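Local coordinates for EmGH1 (Erythrobacter marinus, PDB 5Z87), which probably hydrolyses beta-glucosidic bonds, as a family 3 glycoside hydrolase, at residues Ser431-Ala445 with Ala473-Ile485. Numbering follows the deposited sequence.
Sequences SSAVRKMLVVGPNAA and AGFEVEYAQGCAI
V434 lays its CG1 methyl over one face of the F475 ring, a CH-pi contact 4.0 Å from the ring centroid, and M437 CE reaches the same ring at CE1. These residues begin the apolar side of a parallel beta-alpha-beta unit in the family 3 C-terminal domain: strand 436-440, helix 462-473, then strand 476-480, one of the two edge strands of its sheet within the chain. M437, V439, V477 and Y479 share the face covered by helix 462-473, L466 touching both M437 and V439. On the other face helix 508-522 packs on L438 and A480, and V440 CG2 runs against G482 CA (3.6 Å). Beyond the strands the P442 ring crosses I485 at about a right angle. Main-chain bonds alternate across the strands; M437 N to E476 O is nearly straight (173°), whereas the ladder ends at G441 N, whose bonds to A480 O and Q481 O are both weak. Near A444 and A445, a water joins G441 O, A445 N and Y479 OH. At the polar edge of the contact, K436 runs alongside E476, then bends at its last torsion (chi4 -108°), bringing NZ to a salt bridge with D524 and to another with E478 OE1, modelled at a doubtfully short 2.5 Å.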
ATOM      1  N   SER A 431      24.491  30.921  25.536  1.00 42.75           N
ATOM      2  CA  SER A 431      23.808  31.129  26.815  1.00 42.78           C
ATOM      3  C   SER A 431      24.065  32.527  27.365  1.00 52.71           C
ATOM      4  O   SER A 431      23.135  33.201  27.823  1.00 49.94           O
ATOM      5  CB  SER A 431      24.234  30.071  27.835  1.00 39.58           C
ATOM      6  OG  SER A 431      25.638  29.894  27.855  1.00 50.55           O
ATOM      7  N   SER A 432      25.317  32.991  27.308  1.00 44.58           N
ATOM      8  CA  SER A 432      25.629  34.323  27.811  1.00 53.53           C
ATOM      9  C   SER A 432      24.934  35.426  27.015  1.00 47.99           C
ATOM     10  O   SER A 432      24.751  36.529  27.541  1.00 56.23           O
ATOM     11  CB  SER A 432      27.143  34.540  27.812  1.00 41.75           C
ATOM     12  OG  SER A 432      27.654  34.512  26.494  1.00 48.67           O
ATOM     13  N   ALA A 433      24.511  35.152  25.782  1.00 47.03           N
ATOM     14  CA  ALA A 433      23.888  36.162  24.932  1.00 38.05           C
ATOM     15  C   ALA A 433      22.367  36.175  25.017  1.00 45.53           C
ATOM     16  O   ALA A 433      21.730  36.991  24.343  1.00 50.36           O
ATOM     17  CB  ALA A 433      24.306  35.954  23.476  1.00 43.65           C
ATOM     18  N   VAL A 434      21.768  35.299  25.808  1.00 40.81           N
ATOM     19  CA  VAL A 434      20.317  35.203  25.897  1.00 37.80           C
ATOM     20  C   VAL A 434      19.864  35.967  27.128  1.00 42.47           C
ATOM     21  O   VAL A 434      20.495  35.879  28.188  1.00 45.52           O
ATOM     22  CB  VAL A 434      19.866  33.728  25.955  1.00 47.83           C
ATOM     23  CG1 VAL A 434      18.362  33.626  26.199  1.00 32.83           C
ATOM     24  CG2 VAL A 434      20.256  32.994  24.674  1.00 40.66           C
ATOM     25  N   ARG A 435      18.777  36.723  26.997  1.00 43.70           N
ATOM     26  CA  ARG A 435      18.198  37.402  28.146  1.00 44.85           C
ATOM     27  C   ARG A 435      16.860  36.811  28.568  1.00 39.39           C
ATOM     28  O   ARG A 435      16.695  36.434  29.732  1.00 50.96           O
ATOM     29  CB  ARG A 435      18.044  38.911  27.870  1.00 46.92           C
ATOM     30  CG  ARG A 435      16.966  39.572  28.741  1.00 69.03           C
ATOM     31  CD  ARG A 435      16.954  41.109  28.671  1.00 72.65           C
ATOM     32  NE  ARG A 435      15.917  41.639  27.779  1.00 72.26           N
ATOM     33  CZ  ARG A 435      14.603  41.462  27.930  1.00 73.63           C
ATOM     34  NH1 ARG A 435      14.117  40.773  28.955  1.00 79.08           N
ATOM     35  NH2 ARG A 435      13.762  41.988  27.048  1.00 71.67           N
ATOM     36  N   LYS A 436      15.889  36.705  27.663  1.00 37.39           N
ATOM     37  CA  LYS A 436      14.560  36.216  28.029  1.00 43.19           C
ATOM     38  C   LYS A 436      14.047  35.275  26.945  1.00 47.77           C
ATOM     39  O   LYS A 436      13.727  35.716  25.836  1.00 42.86           O
ATOM     40  CB  LYS A 436      13.588  37.370  28.246  1.00 38.22           C
ATOM     41  CG  LYS A 436      12.309  36.961  28.951  1.00 40.90           C
ATOM     42  CD  LYS A 436      11.351  38.136  29.089  1.00 52.53           C
ATOM     43  CE  LYS A 436      10.227  37.817  30.063  1.00 59.05           C
ATOM     44  NZ  LYS A 436       8.914  37.621  29.380  1.00 62.93           N
ATOM     45  N   MET A 437      13.935  33.990  27.278  1.00 43.55           N
ATOM     46  CA  MET A 437      13.514  32.955  26.341  1.00 37.57           C
ATOM     47  C   MET A 437      12.083  32.526  26.632  1.00 34.99           C
ATOM     48  O   MET A 437      11.751  32.199  27.777  1.00 37.65           O
ATOM     49  CB  MET A 437      14.448  31.749  26.419  1.00 35.26           C
ATOM     50  CG  MET A 437      13.886  30.503  25.757  1.00 34.99           C
ATOM     51  SD  MET A 437      14.786  29.007  26.189  1.00 28.94           S
ATOM     52  CE  MET A 437      16.439  29.318  25.597  1.00 22.86           C
ATOM     53  N   LEU A 438      11.239  32.537  25.599  1.00 30.68           N
ATOM     54  CA  LEU A 438       9.892  31.985  25.684  1.00 32.90           C
ATOM     55  C   LEU A 438       9.923  30.514  25.277  1.00 37.36           C
ATOM     56  O   LEU A 438      10.356  30.187  24.167  1.00 35.12           O
ATOM     57  CB  LEU A 438       8.931  32.745  24.776  1.00 30.97           C
ATOM     58  CG  LEU A 438       7.561  32.082  24.583  1.00 33.04           C
ATOM     59  CD1 LEU A 438       6.747  32.114  25.874  1.00 34.88           C
ATOM     60  CD2 LEU A 438       6.789  32.718  23.445  1.00 26.78           C
ATOM     61  N   VAL A 439       9.479  29.636  26.174  1.00 35.26           N
ATOM     62  CA  VAL A 439       9.299  28.216  25.883  1.00 31.76           C
ATOM     63  C   VAL A 439       7.804  27.979  25.735  1.00 31.09           C
ATOM     64  O   VAL A 439       7.047  28.165  26.694  1.00 35.50           O
ATOM     65  CB  VAL A 439       9.903  27.333  26.988  1.00 35.70           C
ATOM     66  CG1 VAL A 439       9.711  25.855  26.670  1.00 35.06           C
ATOM     67  CG2 VAL A 439      11.383  27.641  27.154  1.00 27.94           C
ATOM     68  N   VAL A 440       7.372  27.581  24.535  1.00 27.38           N
ATOM     69  CA  VAL A 440       5.960  27.594  24.166  1.00 25.93           C
ATOM     70  C   VAL A 440       5.618  26.364  23.332  1.00 29.87           C
ATOM     71  O   VAL A 440       6.429  25.892  22.527  1.00 24.27           O
ATOM     72  CB  VAL A 440       5.618  28.889  23.397  1.00 26.22           C
ATOM     73  CG1 VAL A 440       6.665  29.129  22.330  1.00 22.29           C
ATOM     74  CG2 VAL A 440       4.238  28.811  22.761  1.00 17.06           C
ATOM     75  N   GLY A 441       4.393  25.859  23.516  1.00 25.00           N
ATOM     76  CA  GLY A 441       3.875  24.777  22.707  1.00 27.95           C
ATOM     77  C   GLY A 441       3.222  23.664  23.509  1.00 27.35           C
ATOM     78  O   GLY A 441       3.429  23.523  24.720  1.00 29.12           O
ATOM     79  N   PRO A 442       2.420  22.838  22.835  1.00 34.74           N
ATOM     80  CA  PRO A 442       1.699  21.774  23.555  1.00 27.68           C
ATOM     81  C   PRO A 442       2.613  20.760  24.227  1.00 28.81           C
ATOM     82  O   PRO A 442       2.189  20.122  25.197  1.00 26.22           O
ATOM     83  CB  PRO A 442       0.842  21.128  22.461  1.00 25.03           C
ATOM     84  CG  PRO A 442       1.571  21.432  21.180  1.00 25.75           C
ATOM     85  CD  PRO A 442       2.166  22.802  21.385  1.00 33.35           C
ATOM     86  N   ASN A 443       3.864  20.618  23.790  1.00 25.00           N
ATOM     87  CA  ASN A 443       4.764  19.641  24.386  1.00 29.88           C
ATOM     88  C   ASN A 443       5.907  20.280  25.165  1.00 29.92           C
ATOM     89  O   ASN A 443       6.979  19.683  25.295  1.00 30.23           O
ATOM     90  CB  ASN A 443       5.306  18.701  23.312  1.00 27.72           C
ATOM     91  CG  ASN A 443       4.219  17.842  22.717  1.00 30.09           C
ATOM     92  OD1 ASN A 443       3.144  17.696  23.313  1.00 26.28           O
ATOM     93  ND2 ASN A 443       4.465  17.298  21.523  1.00 25.22           N
ATOM     94  N   ALA A 444       5.696  21.480  25.710  1.00 31.18           N
ATOM     95  CA  ALA A 444       6.765  22.140  26.456  1.00 28.61           C
ATOM     96  C   ALA A 444       6.753  21.757  27.930  1.00 25.38           C
ATOM     97  O   ALA A 444       7.779  21.324  28.469  1.00 30.59           O
ATOM     98  CB  ALA A 444       6.665  23.666  26.313  1.00 28.97           C
ATOM     99  N   ALA A 445       5.601  21.907  28.584  1.00 29.88           N
ATOM    100  CA  ALA A 445       5.486  21.758  30.029  1.00 35.82           C
ATOM    101  C   ALA A 445       5.201  20.329  30.463  1.00 33.15           C
ATOM    102  O   ALA A 445       5.435  19.984  31.624  1.00 39.26           O
ATOM    103  CB  ALA A 445       4.377  22.672  30.558  1.00 34.13           C
ATOM    104  N   ALA A 473      22.774  29.543  33.900  1.00 42.66           N
ATOM    105  CA  ALA A 473      23.350  30.321  32.812  1.00 40.97           C
ATOM    106  C   ALA A 473      23.091  31.816  32.923  1.00 43.64           C
ATOM    107  O   ALA A 473      23.770  32.594  32.246  1.00 47.02           O
ATOM    108  CB  ALA A 473      22.809  29.830  31.465  1.00 40.75           C
ATOM    109  N   GLY A 474      22.116  32.231  33.724  1.00 43.29           N
ATOM    110  CA  GLY A 474      21.908  33.640  33.980  1.00 45.07           C
ATOM    111  C   GLY A 474      21.017  34.332  32.973  1.00 54.50           C
ATOM    112  O   GLY A 474      21.334  35.433  32.505  1.00 60.26           O
ATOM    113  N   PHE A 475      19.904  33.695  32.622  1.00 48.82           N
ATOM    114  CA  PHE A 475      18.904  34.332  31.781  1.00 35.88           C
ATOM    115  C   PHE A 475      17.532  33.843  32.216  1.00 35.35           C
ATOM    116  O   PHE A 475      17.407  32.885  32.979  1.00 37.72           O
ATOM    117  CB  PHE A 475      19.163  34.082  30.286  1.00 42.05           C
ATOM    118  CG  PHE A 475      19.022  32.647  29.855  1.00 40.35           C
ATOM    119  CD1 PHE A 475      17.784  32.138  29.494  1.00 38.49           C
ATOM    120  CD2 PHE A 475      20.131  31.822  29.771  1.00 43.60           C
ATOM    121  CE1 PHE A 475      17.651  30.822  29.085  1.00 39.93           C
ATOM    122  CE2 PHE A 475      20.004  30.508  29.358  1.00 44.10           C
ATOM    123  CZ  PHE A 475      18.762  30.009  29.018  1.00 32.19           C
ATOM    124  N   GLU A 476      16.505  34.528  31.725  1.00 33.75           N
ATOM    125  CA  GLU A 476      15.130  34.320  32.141  1.00 35.47           C
ATOM    126  C   GLU A 476      14.387  33.426  31.154  1.00 49.28           C
ATOM    127  O   GLU A 476      14.710  33.380  29.962  1.00 43.23           O
ATOM    128  CB  GLU A 476      14.409  35.661  32.263  1.00 41.47           C
ATOM    129  CG  GLU A 476      13.047  35.592  32.910  1.00 46.00           C
ATOM    130  CD  GLU A 476      12.403  36.958  33.022  1.00 69.01           C
ATOM    131  OE1 GLU A 476      11.158  37.043  32.908  1.00 66.14           O
ATOM    132  OE2 GLU A 476      13.153  37.944  33.221  1.00 66.22           O
ATOM    133  N   VAL A 477      13.376  32.726  31.667  1.00 43.43           N
ATOM    134  CA  VAL A 477      12.518  31.851  30.882  1.00 41.16           C
ATOM    135  C   VAL A 477      11.072  32.170  31.228  1.00 36.26           C
ATOM    136  O   VAL A 477      10.714  32.233  32.409  1.00 40.10           O
ATOM    137  CB  VAL A 477      12.822  30.361  31.151  1.00 32.38           C
ATOM    138  CG1 VAL A 477      11.590  29.492  30.888  1.00 33.16           C
ATOM    139  CG2 VAL A 477      14.000  29.901  30.313  1.00 35.03           C
ATOM    140  N   GLU A 478      10.248  32.391  30.210  1.00 37.50           N
ATOM    141  CA  GLU A 478       8.806  32.398  30.390  1.00 37.62           C
ATOM    142  C   GLU A 478       8.191  31.261  29.586  1.00 39.96           C
ATOM    143  O   GLU A 478       8.793  30.745  28.642  1.00 38.88           O
ATOM    144  CB  GLU A 478       8.176  33.732  29.980  1.00 41.76           C
ATOM    145  CG  GLU A 478       6.821  33.962  30.644  1.00 59.05           C
ATOM    146  CD  GLU A 478       6.425  35.423  30.695  1.00 70.17           C
ATOM    147  OE1 GLU A 478       7.331  36.285  30.767  1.00 67.40           O
ATOM    148  OE2 GLU A 478       5.207  35.705  30.668  1.00 73.63           O
ATOM    149  N   TYR A 479       6.986  30.869  29.983  1.00 36.15           N
ATOM    150  CA  TYR A 479       6.305  29.736  29.389  1.00 32.19           C
ATOM    151  C   TYR A 479       4.919  30.167  28.956  1.00 32.58           C
ATOM    152  O   TYR A 479       4.236  30.899  29.675  1.00 35.29           O
ATOM    153  CB  TYR A 479       6.189  28.555  30.370  1.00 34.62           C
ATOM    154  CG  TYR A 479       5.076  27.585  30.020  1.00 33.45           C
ATOM    155  CD1 TYR A 479       5.198  26.709  28.947  1.00 35.33           C
ATOM    156  CD2 TYR A 479       3.901  27.551  30.754  1.00 31.93           C
ATOM    157  CE1 TYR A 479       4.178  25.827  28.621  1.00 32.17           C
ATOM    158  CE2 TYR A 479       2.878  26.677  30.439  1.00 35.14           C
ATOM    159  CZ  TYR A 479       3.022  25.809  29.372  1.00 33.13           C
ATOM    160  OH  TYR A 479       2.002  24.929  29.059  1.00 35.65           O
ATOM    161  N   ALA A 480       4.519  29.714  27.778  1.00 27.34           N
ATOM    162  CA  ALA A 480       3.160  29.855  27.291  1.00 26.09           C
ATOM    163  C   ALA A 480       2.698  28.519  26.723  1.00 28.51           C
ATOM    164  O   ALA A 480       3.488  27.782  26.123  1.00 35.91           O
ATOM    165  CB  ALA A 480       3.060  30.960  26.224  1.00 29.30           C
ATOM    166  N   GLN A 481       1.422  28.202  26.931  1.00 36.66           N
ATOM    167  CA  GLN A 481       0.849  26.990  26.350  1.00 39.05           C
ATOM    168  C   GLN A 481       0.990  26.985  24.824  1.00 39.42           C
ATOM    169  O   GLN A 481       1.410  25.985  24.226  1.00 32.82           O
ATOM    170  CB  GLN A 481      -0.618  26.869  26.774  1.00 29.55           C
ATOM    171  CG  GLN A 481      -1.358  25.668  26.210  1.00 43.37           C
ATOM    172  CD  GLN A 481      -0.852  24.347  26.761  1.00 42.21           C
ATOM    173  OE1 GLN A 481      -0.240  24.290  27.834  1.00 43.91           O
ATOM    174  NE2 GLN A 481      -1.100  23.273  26.021  1.00 42.48           N
ATOM    175  N   GLY A 482       0.667  28.108  24.179  1.00 33.74           N
ATOM    176  CA  GLY A 482       0.730  28.194  22.731  1.00 27.46           C
ATOM    177  C   GLY A 482      -0.527  27.643  22.092  1.00 31.72           C
ATOM    178  O   GLY A 482      -1.348  28.402  21.570  1.00 28.31           O
ATOM    179  N   CYS A 483      -0.681  26.318  22.130  1.00 34.35           N
ATOM    180  CA  CYS A 483      -1.917  25.644  21.748  1.00 26.27           C
ATOM    181  C   CYS A 483      -1.916  24.256  22.375  1.00 26.12           C
ATOM    182  O   CYS A 483      -0.887  23.767  22.849  1.00 27.65           O
ATOM    183  CB  CYS A 483      -2.076  25.547  20.226  1.00 31.45           C
ATOM    184  SG  CYS A 483      -0.879  24.414  19.435  1.00 29.71           S
ATOM    185  N   ALA A 484      -3.089  23.635  22.377  1.00 32.31           N
ATOM    186  CA  ALA A 484      -3.264  22.265  22.832  1.00 36.81           C
ATOM    187  C   ALA A 484      -3.455  21.353  21.628  1.00 32.32           C
ATOM    188  O   ALA A 484      -4.045  21.750  20.618  1.00 27.72           O
ATOM    189  CB  ALA A 484      -4.467  22.137  23.778  1.00 28.52           C
ATOM    190  N   ILE A 485      -2.943  20.125  21.740  1.00 27.98           N
ATOM    191  CA  ILE A 485      -3.174  19.091  20.733  1.00 24.79           C
ATOM    192  C   ILE A 485      -4.470  18.371  21.081  1.00 26.92           C
ATOM    193  O   ILE A 485      -5.426  18.338  20.292  1.00 25.52           O
ATOM    194  CB  ILE A 485      -1.984  18.116  20.656  1.00 26.76           C
ATOM    195  CG1 ILE A 485      -0.752  18.828  20.085  1.00 17.12           C
ATOM    196  CG2 ILE A 485      -2.348  16.875  19.844  1.00 20.02           C
ATOM    197  CD1 ILE A 485       0.535  18.040  20.201  1.00 23.39           C
TER
HETATM  198  O   HOH W   1       3.103  22.821  27.379  1.00 29.96           O
HETATM  199  O   HOH W   2      -0.115  20.615  26.159  1.00 36.36           O